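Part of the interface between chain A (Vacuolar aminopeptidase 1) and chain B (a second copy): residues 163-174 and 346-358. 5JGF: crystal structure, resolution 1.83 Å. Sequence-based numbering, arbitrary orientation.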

# COMPACT_ATOMS: atom_id res chain seq x y z
N ILE A 163 24.69 -15.61 -24.28
CA ILE A 163 24.30 -14.95 -23.03
C ILE A 163 23.52 -16.02 -22.27
O ILE A 163 22.36 -16.29 -22.58
CB ILE A 163 23.42 -13.72 -23.31
CG1 ILE A 163 24.10 -12.82 -24.35
CG2 ILE A 163 23.18 -12.94 -22.02
CD1 ILE A 163 23.24 -11.67 -24.85
N PRO A 164 24.14 -16.63 -21.25
CA PRO A 164 23.54 -17.69 -20.44
C PRO A 164 22.47 -17.33 -19.43
O PRO A 164 22.70 -16.54 -18.51
CB PRO A 164 24.75 -18.32 -19.78
CG PRO A 164 25.58 -17.12 -19.45
CD PRO A 164 25.48 -16.27 -20.72
N SER A 165 21.29 -17.93 -19.59
CA SER A 165 20.20 -17.71 -18.65
C SER A 165 20.62 -18.44 -17.38
O SER A 165 21.39 -19.40 -17.44
CB SER A 165 18.91 -18.34 -19.18
OG SER A 165 19.04 -19.76 -19.27
N LEU A 166 20.13 -17.98 -16.23
CA LEU A 166 20.43 -18.62 -14.96
C LEU A 166 19.40 -19.72 -14.76
O LEU A 166 18.21 -19.50 -15.02
CB LEU A 166 20.35 -17.62 -13.80
CG LEU A 166 20.59 -18.22 -12.41
CD1 LEU A 166 22.03 -18.72 -12.31
CD2 LEU A 166 20.33 -17.18 -11.33
N ALA A 167 19.82 -20.89 -14.31
CA ALA A 167 18.88 -21.99 -14.08
C ALA A 167 17.79 -21.55 -13.11
O ALA A 167 18.06 -20.86 -12.13
CB ALA A 167 19.61 -23.21 -13.54
N PRO A 168 16.54 -21.97 -13.37
CA PRO A 168 15.40 -21.61 -12.51
C PRO A 168 15.51 -22.18 -11.09
O PRO A 168 14.85 -21.70 -10.17
CB PRO A 168 14.20 -22.16 -13.27
CG PRO A 168 14.78 -23.35 -14.00
CD PRO A 168 16.10 -22.80 -14.50
N HIS A 169 16.36 -23.20 -10.94
CA HIS A 169 16.57 -23.84 -9.64
C HIS A 169 16.98 -22.84 -8.56
O HIS A 169 16.72 -23.04 -7.37
CB HIS A 169 17.67 -24.91 -9.77
CG HIS A 169 17.41 -25.93 -10.82
ND1 HIS A 169 17.27 -25.61 -12.16
CD2 HIS A 169 17.23 -27.27 -10.74
CE1 HIS A 169 17.03 -26.71 -12.85
NE2 HIS A 169 17.00 -27.73 -12.01
N PHE A 170 17.61 -21.75 -8.99
CA PHE A 170 18.08 -20.73 -8.06
C PHE A 170 17.01 -19.78 -7.53
O PHE A 170 17.29 -18.96 -6.65
CB PHE A 170 19.24 -19.97 -8.70
CG PHE A 170 20.48 -20.81 -8.86
CD1 PHE A 170 21.32 -21.03 -7.78
CD2 PHE A 170 20.77 -21.41 -10.08
CE1 PHE A 170 22.45 -21.84 -7.91
CE2 PHE A 170 21.89 -22.23 -10.22
CZ PHE A 170 22.73 -22.44 -9.13
N GLY A 171 15.80 -19.88 -8.06
CA GLY A 171 14.72 -19.04 -7.58
C GLY A 171 14.56 -17.65 -8.18
O GLY A 171 14.75 -17.45 -9.38
N LYS A 172 14.20 -16.69 -7.32
CA LYS A 172 13.98 -15.31 -7.73
C LYS A 172 15.06 -14.70 -8.62
O LYS A 172 14.74 -13.99 -9.57
CB LYS A 172 13.76 -14.44 -6.50
N PRO A 173 16.34 -14.94 -8.32
CA PRO A 173 17.41 -14.37 -9.14
C PRO A 173 17.33 -14.77 -10.62
O PRO A 173 17.85 -14.07 -11.49
CB PRO A 173 18.68 -14.90 -8.48
CG PRO A 173 18.28 -15.03 -7.04
CD PRO A 173 16.90 -15.64 -7.15
N ALA A 174 16.68 -15.90 -10.89
CA ALA A 174 16.55 -16.39 -12.26
C ALA A 174 15.31 -15.86 -12.98
O ALA A 174 15.04 -16.25 -14.11
CB ALA A 174 16.54 -17.92 -12.26
N ASN B 346 24.65 -30.90 -12.90
CA ASN B 346 24.55 -29.88 -11.86
C ASN B 346 24.90 -28.54 -12.50
O ASN B 346 25.05 -28.45 -13.73
CB ASN B 346 25.43 -30.19 -10.65
CG ASN B 346 26.72 -30.88 -11.02
OD1 ASN B 346 27.34 -30.56 -12.02
ND2 ASN B 346 27.13 -31.83 -10.19
N HIS B 347 25.06 -27.51 -11.68
CA HIS B 347 25.29 -26.16 -12.20
C HIS B 347 26.70 -25.61 -12.37
O HIS B 347 27.46 -25.50 -11.42
CB HIS B 347 24.50 -25.17 -11.35
CG HIS B 347 23.05 -25.54 -11.20
ND1 HIS B 347 22.13 -25.37 -12.21
CD2 HIS B 347 22.38 -26.09 -10.17
CE1 HIS B 347 20.95 -25.80 -11.81
NE2 HIS B 347 21.07 -26.25 -10.57
N LEU B 348 27.02 -25.24 -13.61
CA LEU B 348 28.29 -24.62 -13.91
C LEU B 348 28.19 -23.19 -13.40
O LEU B 348 27.12 -22.58 -13.43
CB LEU B 348 28.53 -24.55 -15.43
CG LEU B 348 29.26 -25.70 -16.12
CD1 LEU B 348 29.32 -25.40 -17.62
CD2 LEU B 348 30.66 -25.84 -15.55
N TYR B 349 29.31 -22.64 -12.93
CA TYR B 349 29.33 -21.27 -12.46
C TYR B 349 28.90 -20.38 -13.63
O TYR B 349 29.38 -20.55 -14.75
CB TYR B 349 30.75 -20.89 -12.04
CG TYR B 349 30.91 -19.46 -11.56
CD1 TYR B 349 30.49 -19.09 -10.28
CD2 TYR B 349 31.49 -18.49 -12.37
CE1 TYR B 349 30.65 -17.78 -9.82
CE2 TYR B 349 31.66 -17.18 -11.92
CZ TYR B 349 31.23 -16.84 -10.64
OH TYR B 349 31.39 -15.55 -10.18
N ASN B 350 27.98 -19.45 -13.38
CA ASN B 350 27.53 -18.51 -14.41
C ASN B 350 28.10 -17.18 -13.93
O ASN B 350 27.62 -16.60 -12.95
CB ASN B 350 25.99 -18.44 -14.45
CG ASN B 350 25.48 -17.54 -15.57
OD1 ASN B 350 26.07 -16.50 -15.85
ND2 ASN B 350 24.38 -17.94 -16.20
N PRO B 351 29.13 -16.67 -14.62
CA PRO B 351 29.79 -15.41 -14.26
C PRO B 351 28.91 -14.17 -14.15
O PRO B 351 29.30 -13.19 -13.52
CB PRO B 351 30.87 -15.26 -15.34
CG PRO B 351 30.23 -15.89 -16.53
CD PRO B 351 29.60 -17.13 -15.94
N ASN B 352 27.72 -14.22 -14.74
CA ASN B 352 26.82 -13.07 -14.70
C ASN B 352 25.92 -13.05 -13.47
O ASN B 352 25.21 -12.08 -13.23
CB ASN B 352 25.97 -13.02 -15.98
CG ASN B 352 26.83 -12.87 -17.22
OD1 ASN B 352 27.95 -12.38 -17.15
ND2 ASN B 352 26.30 -13.28 -18.37
N PHE B 353 25.96 -14.13 -12.69
CA PHE B 353 25.16 -14.23 -11.47
C PHE B 353 26.05 -14.76 -10.34
O PHE B 353 25.73 -15.77 -9.71
CB PHE B 353 23.97 -15.17 -11.67
CG PHE B 353 23.03 -14.74 -12.77
CD1 PHE B 353 23.28 -15.10 -14.09
CD2 PHE B 353 21.91 -13.96 -12.48
CE1 PHE B 353 22.43 -14.69 -15.11
CE2 PHE B 353 21.05 -13.54 -13.50
CZ PHE B 353 21.31 -13.91 -14.82
N PRO B 354 27.17 -14.08 -10.06
CA PRO B 354 28.07 -14.54 -9.00
C PRO B 354 27.43 -14.67 -7.62
O PRO B 354 27.85 -15.48 -6.81
CB PRO B 354 29.19 -13.51 -9.02
CG PRO B 354 28.47 -12.25 -9.42
CD PRO B 354 27.57 -12.75 -10.54
N GLU B 355 26.40 -13.86 -7.37
CA GLU B 355 25.71 -13.86 -6.08
C GLU B 355 24.96 -15.14 -5.72
O GLU B 355 24.57 -15.32 -4.56
CB GLU B 355 24.75 -12.66 -6.00
CG GLU B 355 23.53 -12.74 -6.92
CD GLU B 355 23.82 -12.41 -8.39
OE1 GLU B 355 22.89 -12.50 -9.21
OE2 GLU B 355 24.97 -12.06 -8.72
N VAL B 356 24.73 -16.03 -6.68
CA VAL B 356 24.00 -17.25 -6.37
C VAL B 356 24.89 -18.48 -6.27
O VAL B 356 24.41 -19.57 -5.97
CB VAL B 356 22.87 -17.53 -7.40
CG1 VAL B 356 21.94 -16.33 -7.48
CG2 VAL B 356 23.46 -17.85 -8.76
N TYR B 357 26.18 -18.32 -6.52
CA TYR B 357 27.10 -19.45 -6.44
C TYR B 357 27.97 -19.37 -5.19
O TYR B 357 28.48 -18.30 -4.83
CB TYR B 357 27.97 -19.53 -7.70
CG TYR B 357 27.20 -20.00 -8.92
CD1 TYR B 357 26.51 -19.09 -9.72
CD2 TYR B 357 27.15 -21.35 -9.25
CE1 TYR B 357 25.78 -19.54 -10.83
CE2 TYR B 357 26.43 -21.80 -10.35
CZ TYR B 357 25.74 -20.89 -11.14
OH TYR B 357 25.03 -21.34 -12.23
N LEU B 358 28.12 -20.51 -4.52
CA LEU B 358 28.90 -20.61 -3.29
C LEU B 358 30.39 -20.68 -3.55
O LEU B 358 30.88 -21.61 -4.20
CB LEU B 358 28.46 -21.85 -2.51
CG LEU B 358 29.21 -22.13 -1.20
CD1 LEU B 358 29.00 -20.97 -0.23
CD2 LEU B 358 28.70 -23.43 -0.59
O HOH W 1 23.58 -14.04 -18.68
O HOH W 2 23.38 -20.68 -16.05
O HOH W 3 22.74 -21.76 -13.79

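Three aromatic rings form a relay across this contact: F170(A) turns an edge to the face of H347(B), which turns an edge to the face of H169(A). In the first pair the ring centroids are 4.7 Å apart and the planes at 59°; in the second the centroids are 4.8 Å apart and the planes at 67°. H347(B) thus touches two consecutive side chains of chain A, offering a face to one and an edge to the other. An imidazole suits this place because it is flat and compact, and its polarized C-H groups can approach a neighbouring π cloud: CE1 of H347(B) lies over one face of H169(A), 3.7 Å from CG of that ring. The same CE1 also comes within 3.4 Å of CB of A167(A), where the small methyl allows a close approach.

F170(A) is held on more than one side. CG2 of V356(B) sits over one face of its ring, 4.2 Å from the centroid, a CH-π contact that a branched aliphatic residue makes readily. The ring of Y357(B) meets it obliquely, with centroids 5.1 Å apart and planes at 47°.

L166(A) is buried in the contact, its CB pointing toward chain B. That CB stands almost squarely over the ring of F353(B), 3.8 Å from the centroid and only 8° off the normal, and CD2 of L166(A) also packs on this ring, 3.8 Å from CD2 of F353(B). Its CD1 reaches CG2 of V356(B) at 3.9 Å and CE1 of Y357(B) at 4.1 Å. A flexible, branched aliphatic chain can touch all three residues. P173(A) extends this apolar patch, its CB lying 3.7 Å from CG1 of V356(B).

Polar contacts involve backbone atoms of P164(A), S165(A) and A167(A). The one direct hydrogen bond between the stretches runs from ND2 of N350(B) to the carbonyl O of P164(A), at 3.2 Å and a nearly straight 164°. Asparagine is apt here because its amide offers a donor and an acceptor: ND2 crosses to chain A, while OD1 accepts a hydrogen bond from N of N352(B), 3.0 Å away, within the type I turn from N350(B) to F353(B).

Three waters complete the seam. Water 1 donates to O of P164(A) and accepts from ND2 of N352(B); water 2 likewise joins O of S165(A) to ND2 of N350(B). Water 3 accepts from A167(A), the water oxygen lying 3.1 Å from N of A167(A) and 2.8 Å from OH of Y357(B), so the tyrosine adds a polar link to its aromatic packing.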